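Local coordinates for protein post-proline cleaving enzyme (Rickettsia typhi, PDB 4HVT) that probably cleaves oligopeptides on the carboxyl side of proline, as a serine endopeptidase of the prolyl oligopeptidase family, at residues Ile317-Leu322 against Phe522-His527. Sequence-based numbering, arbitrary orientation.
Sequences IKAGSL and FGPEWH
K318 O is gripped twice by S321, and that double hold shapes the type II turn whose corner, A319 and G320, meets the ring of P524. S321 N closes the turn at 3.1 Å from K318 O, while S321 OG reaches the same K318 O at 2.6 Å, tilted 20° from the carbonyl plane. With OG turned away from its own carbonyl carbon (chi1 -58°), the hydroxyl lies close to S321 N and both can serve one acceptor. G320, the third residue of the turn, takes the positive phi, 91°, usual for glycine there.

The touch itself is small, van der Waals packing that buries 90 Å² in all. P524 puts its CG forward: this atom lies 3.9 Å from A319 CB, a methyl-to-methylene contact, and equally 3.9 Å from G320 N. Its neighbour CD comes over the glycine, 4.1 Å from G320 CA. The two backbones come nearest at G320 and G523, whose CA atoms are 5.8 Å apart. Since G523 is the N-cap and P524 opens the helix, the turn packs against the start of that helix. Behind P524, F522 points a ring edge at one face of W526, with F522 CD2 3.5 Å above the indole plane.

This is a seam between the two domains. The turn links strand 315-317 to strand 322-326 of a propeller blade, and D309 accepts from A319 N. Helix 524-528 follows strand 510-514 of the alpha/beta-hydrolase sheet, and F522 and W526 lean on P463 of strand 461-469. H527 ties both sides together, bonding to R307 of the propeller and to E610 in helix 608-611.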
loop_
_atom_site.group_PDB
_atom_site.type_symbol
_atom_site.label_atom_id
_atom_site.label_comp_id
_atom_site.label_asym_id
_atom_site.label_seq_id
_atom_site.Cartn_x
_atom_site.Cartn_y
_atom_site.Cartn_z
ATOM N N ILE A 317 -2.597 10.872 27.508
ATOM C CA ILE A 317 -3.369 10.205 26.453
ATOM C C ILE A 317 -2.458 9.201 25.759
ATOM O O ILE A 317 -1.481 9.581 25.159
ATOM C CB ILE A 317 -3.947 11.188 25.423
ATOM C CG1 ILE A 317 -4.618 12.358 26.156
ATOM C CG2 ILE A 317 -4.927 10.426 24.480
ATOM C CD1 ILE A 317 -5.113 13.478 25.281
ATOM N N LYS A 318 -2.772 7.918 25.885
ATOM C CA LYS A 318 -1.825 6.899 25.449
ATOM C C LYS A 318 -1.626 6.783 23.918
ATOM O O LYS A 318 -2.554 7.005 23.118
ATOM C CB LYS A 318 -2.218 5.539 26.043
ATOM C CG LYS A 318 -2.242 5.506 27.570
ATOM C CD LYS A 318 -0.872 5.570 28.230
ATOM C CE LYS A 318 -0.173 4.208 28.227
ATOM N NZ LYS A 318 1.289 4.297 28.551
ATOM N N ALA A 319 -0.399 6.491 23.528
ATOM C CA ALA A 319 -0.029 6.148 22.152
ATOM C C ALA A 319 -1.043 5.186 21.556
ATOM O O ALA A 319 -1.440 4.209 22.244
ATOM C CB ALA A 319 1.372 5.530 22.143
ATOM N N GLY A 320 -1.486 5.455 20.328
ATOM C CA GLY A 320 -2.508 4.636 19.653
ATOM C C GLY A 320 -3.954 5.066 19.847
ATOM O O GLY A 320 -4.855 4.505 19.232
ATOM N N SER A 321 -4.176 6.085 20.672
ATOM C CA SER A 321 -5.479 6.686 20.865
ATOM C C SER A 321 -5.899 7.561 19.701
ATOM O O SER A 321 -5.069 8.075 18.943
ATOM C CB SER A 321 -5.511 7.557 22.151
ATOM O OG SER A 321 -5.158 6.791 23.320
ATOM N N LEU A 322 -7.210 7.703 19.572
ATOM C CA LEU A 322 -7.795 8.627 18.617
ATOM C C LEU A 322 -8.461 9.752 19.386
ATOM O O LEU A 322 -9.279 9.513 20.254
ATOM C CB LEU A 322 -8.823 7.933 17.733
ATOM C CG LEU A 322 -9.240 8.783 16.497
ATOM C CD1 LEU A 322 -8.190 8.706 15.384
ATOM C CD2 LEU A 322 -10.597 8.308 15.961
ATOM N N PHE A 522 -0.371 -4.330 16.850
ATOM C CA PHE A 522 -0.587 -3.920 18.242
ATOM C C PHE A 522 -0.112 -2.491 18.511
ATOM O O PHE A 522 0.429 -2.158 19.556
ATOM C CB PHE A 522 -0.062 -4.986 19.184
ATOM C CG PHE A 522 -0.698 -6.298 18.959
ATOM C CD1 PHE A 522 -2.004 -6.507 19.362
ATOM C CD2 PHE A 522 -0.050 -7.306 18.288
ATOM C CE1 PHE A 522 -2.633 -7.718 19.163
ATOM C CE2 PHE A 522 -0.663 -8.529 18.068
ATOM C CZ PHE A 522 -1.955 -8.732 18.503
ATOM N N GLY A 523 -0.367 -1.658 17.536
ATOM C CA GLY A 523 -0.140 -0.221 17.639
ATOM C C GLY A 523 1.305 0.163 17.517
ATOM O O GLY A 523 2.145 -0.631 17.071
ATOM N N PRO A 524 1.607 1.406 17.892
ATOM C CA PRO A 524 2.943 1.937 17.654
ATOM C C PRO A 524 4.082 1.189 18.369
ATOM O O PRO A 524 5.185 1.070 17.820
ATOM C CB PRO A 524 2.843 3.379 18.146
ATOM C CG PRO A 524 1.498 3.573 18.770
ATOM C CD PRO A 524 0.640 2.401 18.398
ATOM N N GLU A 525 3.795 0.605 19.522
ATOM C CA GLU A 525 4.829 -0.150 20.243
ATOM C C GLU A 525 5.232 -1.405 19.462
ATOM O O GLU A 525 6.363 -1.879 19.550
ATOM C CB GLU A 525 4.341 -0.575 21.621
ATOM N N TRP A 526 4.287 -2.019 18.765
ATOM C CA TRP A 526 4.563 -3.207 17.955
ATOM C C TRP A 526 5.566 -2.887 16.862
ATOM O O TRP A 526 6.459 -3.678 16.579
ATOM C CB TRP A 526 3.257 -3.748 17.343
ATOM C CG TRP A 526 3.273 -5.183 16.896
ATOM C CD1 TRP A 526 3.135 -5.642 15.636
ATOM C CD2 TRP A 526 3.406 -6.318 17.717
ATOM N NE1 TRP A 526 3.182 -6.999 15.609
ATOM C CE2 TRP A 526 3.365 -7.450 16.882
ATOM C CE3 TRP A 526 3.561 -6.500 19.100
ATOM C CZ2 TRP A 526 3.419 -8.748 17.383
ATOM C CZ3 TRP A 526 3.659 -7.794 19.588
ATOM C CH2 TRP A 526 3.590 -8.897 18.732
ATOM N N HIS A 527 5.487 -1.660 16.345
ATOM C CA HIS A 527 6.417 -1.147 15.342
ATOM C C HIS A 527 7.777 -0.809 15.956
ATOM O O HIS A 527 8.851 -1.268 15.493
ATOM C CB HIS A 527 5.804 0.071 14.666
ATOM C CG HIS A 527 6.760 0.789 13.768
ATOM N ND1 HIS A 527 6.906 2.152 13.803
ATOM C CD2 HIS A 527 7.690 0.336 12.879
ATOM C CE1 HIS A 527 7.892 2.507 12.988
ATOM N NE2 HIS A 527 8.360 1.432 12.392
#